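Local coordinates for clostripain-related protein (Bacteroides thetaiotaomicron, PDB 6NAG), which is a secreted cysteine protease of the clostripain (C11) family and probably cleaves peptide bonds by means of a cysteine thiol, at residues Y106-G111 with L169-I174. The protein carries 1 engineered substitution. Residues are numbered along the deposited sequence; the frame is centred on the assembly and turned at random.
With PRO (proline), chain D.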
loop_
_atom_site.group_PDB
_atom_site.type_symbol
_atom_site.label_atom_id
_atom_site.label_comp_id
_atom_site.label_asym_id
_atom_site.label_seq_id
_atom_site.Cartn_x
_atom_site.Cartn_y
_atom_site.Cartn_z
ATOM N N TYR A 106 -9.095 -0.222 11.508
ATOM C CA TYR A 106 -8.412 -1.490 11.729
ATOM C C TYR A 106 -7.376 -1.364 12.837
ATOM O O TYR A 106 -6.650 -0.375 12.911
ATOM C CB TYR A 106 -7.745 -1.980 10.441
ATOM C CG TYR A 106 -8.714 -2.538 9.427
ATOM C CD1 TYR A 106 -9.317 -1.713 8.487
ATOM C CD2 TYR A 106 -9.028 -3.889 9.409
ATOM C CE1 TYR A 106 -10.205 -2.218 7.561
ATOM C CE2 TYR A 106 -9.916 -4.404 8.486
ATOM C CZ TYR A 106 -10.501 -3.564 7.564
ATOM O OH TYR A 106 -11.384 -4.073 6.643
ATOM N N SER A 107 -7.318 -2.371 13.700
ATOM C CA SER A 107 -6.326 -2.412 14.765
ATOM C C SER A 107 -5.634 -3.765 14.773
ATOM O O SER A 107 -6.149 -4.733 14.220
ATOM C CB SER A 107 -6.971 -2.133 16.121
ATOM O OG SER A 107 -7.428 -0.796 16.194
ATOM N N MET A 108 -4.469 -3.831 15.406
ATOM C CA MET A 108 -3.668 -5.044 15.365
ATOM C C MET A 108 -3.113 -5.417 16.735
ATOM O O MET A 108 -2.500 -4.597 17.416
ATOM C CB MET A 108 -2.525 -4.878 14.360
ATOM C CG MET A 108 -1.922 -6.181 13.879
ATOM S SD MET A 108 -0.902 -5.946 12.413
ATOM C CE MET A 108 -0.360 -7.625 12.109
ATOM N N VAL A 109 -3.343 -6.664 17.132
ATOM C CA VAL A 109 -2.786 -7.195 18.369
ATOM C C VAL A 109 -1.819 -8.326 18.042
ATOM O O VAL A 109 -2.230 -9.397 17.601
ATOM C CB VAL A 109 -3.883 -7.710 19.318
ATOM C CG1 VAL A 109 -3.262 -8.308 20.568
ATOM C CG2 VAL A 109 -4.843 -6.587 19.678
ATOM N N ILE A 110 -0.530 -8.079 18.255
ATOM C CA ILE A 110 0.500 -9.044 17.890
ATOM C C ILE A 110 1.057 -9.765 19.111
ATOM O O ILE A 110 1.540 -9.133 20.049
ATOM C CB ILE A 110 1.658 -8.365 17.137
ATOM C CG1 ILE A 110 1.121 -7.567 15.948
ATOM C CG2 ILE A 110 2.681 -9.397 16.685
ATOM C CD1 ILE A 110 2.192 -6.855 15.163
ATOM N N GLY A 111 0.986 -11.093 19.087
ATOM C CA GLY A 111 1.488 -11.911 20.176
ATOM C C GLY A 111 2.553 -12.898 19.731
ATOM O O GLY A 111 2.306 -13.745 18.874
ATOM N N LEU A 169 -3.208 -0.079 4.626
ATOM C CA LEU A 169 -3.784 0.138 5.947
ATOM C C LEU A 169 -2.909 1.013 6.837
ATOM O O LEU A 169 -1.684 1.017 6.718
ATOM C CB LEU A 169 -4.029 -1.200 6.649
ATOM C CG LEU A 169 -5.069 -2.154 6.064
ATOM C CD1 LEU A 169 -5.141 -3.420 6.903
ATOM C CD2 LEU A 169 -6.430 -1.485 5.985
ATOM N N LYS A 170 -3.557 1.758 7.725
ATOM C CA LYS A 170 -2.870 2.409 8.831
ATOM C C LYS A 170 -3.641 2.116 10.109
ATOM O O LYS A 170 -4.753 2.608 10.300
ATOM C CB LYS A 170 -2.740 3.917 8.612
ATOM C CG LYS A 170 -1.978 4.615 9.730
ATOM C CD LYS A 170 -1.706 6.075 9.418
ATOM C CE LYS A 170 -0.857 6.712 10.510
ATOM N NZ LYS A 170 -0.566 8.145 10.238
ATOM N N MET A 171 -3.049 1.300 10.972
ATOM C CA MET A 171 -3.723 0.834 12.178
ATOM C C MET A 171 -4.038 1.971 13.143
ATOM O O MET A 171 -3.317 2.965 13.205
ATOM C CB MET A 171 -2.869 -0.223 12.883
ATOM C CG MET A 171 -2.531 -1.426 12.021
ATOM S SD MET A 171 -3.991 -2.321 11.461
ATOM C CE MET A 171 -3.237 -3.594 10.454
ATOM N N GLU A 172 -5.128 1.823 13.887
ATOM C CA GLU A 172 -5.443 2.752 14.961
ATOM C C GLU A 172 -4.396 2.598 16.052
ATOM O O GLU A 172 -3.858 3.580 16.562
ATOM C CB GLU A 172 -6.844 2.496 15.516
ATOM C CG GLU A 172 -7.653 3.758 15.759
ATOM C CD GLU A 172 -8.977 3.477 16.439
ATOM O OE1 GLU A 172 -9.317 4.197 17.403
ATOM O OE2 GLU A 172 -9.677 2.536 16.012
ATOM N N TYR A 173 -4.112 1.349 16.399
ATOM C CA TYR A 173 -3.044 1.032 17.334
ATOM C C TYR A 173 -2.439 -0.325 17.003
ATOM O O TYR A 173 -3.062 -1.149 16.335
ATOM C CB TYR A 173 -3.555 1.043 18.780
ATOM C CG TYR A 173 -4.623 0.011 19.075
ATOM C CD1 TYR A 173 -4.285 -1.292 19.427
ATOM C CD2 TYR A 173 -5.969 0.341 19.014
ATOM C CE1 TYR A 173 -5.256 -2.235 19.696
ATOM C CE2 TYR A 173 -6.947 -0.595 19.287
ATOM C CZ TYR A 173 -6.585 -1.881 19.625
ATOM O OH TYR A 173 -7.558 -2.815 19.893
ATOM N N ILE A 174 -1.217 -0.549 17.470
ATOM C CA ILE A 174 -0.609 -1.867 17.404
ATOM C C ILE A 174 -0.197 -2.290 18.805
ATOM O O ILE A 174 0.769 -1.770 19.362
ATOM C CB ILE A 174 0.612 -1.903 16.466
ATOM C CG1 ILE A 174 0.192 -1.575 15.032
ATOM C CG2 ILE A 174 1.277 -3.267 16.514
ATOM C CD1 ILE A 174 1.340 -1.578 14.045
HETATM N N PRO D . -6.627 2.267 6.947
HETATM C CA PRO D . -6.736 3.671 7.353
HETATM C C PRO D . -7.944 3.912 8.253
HETATM O O PRO D . -8.272 5.052 8.588
HETATM C CB PRO D . -6.891 4.400 6.021
HETATM C CG PRO D . -7.607 3.420 5.161
HETATM C CD PRO D . -7.098 2.059 5.567
HETATM O OXT PRO D . -8.618 2.970 8.668
HETATM O O HOH W 1 -7.584 1.971 10.670
#
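Ser107 lies over one face of the Tyr173 ring, toward its rim. Its CB stands 3.7 Å from the ring centroid in a CH-pi contact, 21° off the ring normal. Val109 CG2 comes to the edge of the same ring, near its plane. Leu169 CD2 approaches the Tyr106 ring obliquely at CD1 and also lies 3.6 Å from CD of the bound proline. Tyr173 takes the crowded rotamer (chi1 62°), with CG between its own N and carbonyl carbon, and this brings the ring up against Ser107. Its OH is hydrogen-bonded to Leu218 O. With an alanine here, Ser107 CB and Val109 CG2 would probably face a gap, and Leu218 O would lose this hydroxyl partner. Strands 105-111 and 171-177 are parallel neighbours in the central sheet of the clan CD protease fold. Two backbone hydrogen bonds link segments 106-111 and 169-174: Glu172 N to Tyr106 O at 2.8 Å, and Met108 N to Tyr173 O at 3.2 Å. Met108 also bonds to Leu175. The chain turns a corner at Glu172, whose carboxylate pairs with Arg105. The Met171 side chain bends at chi2 (-61°), which sets SD against Tyr106 CB and CE against Met108 SD at 3.8 Å. Helix 87-100 packs on Met171 and Tyr106, helix 157-166 on Met108, Ile110 and Ile174. Ile110 CD1 touches Ile174 CG2 at 3.9 Å. A water bonded to Tyr106 N at 2.8 Å also lies between Lys170 O and the proline carboxylate.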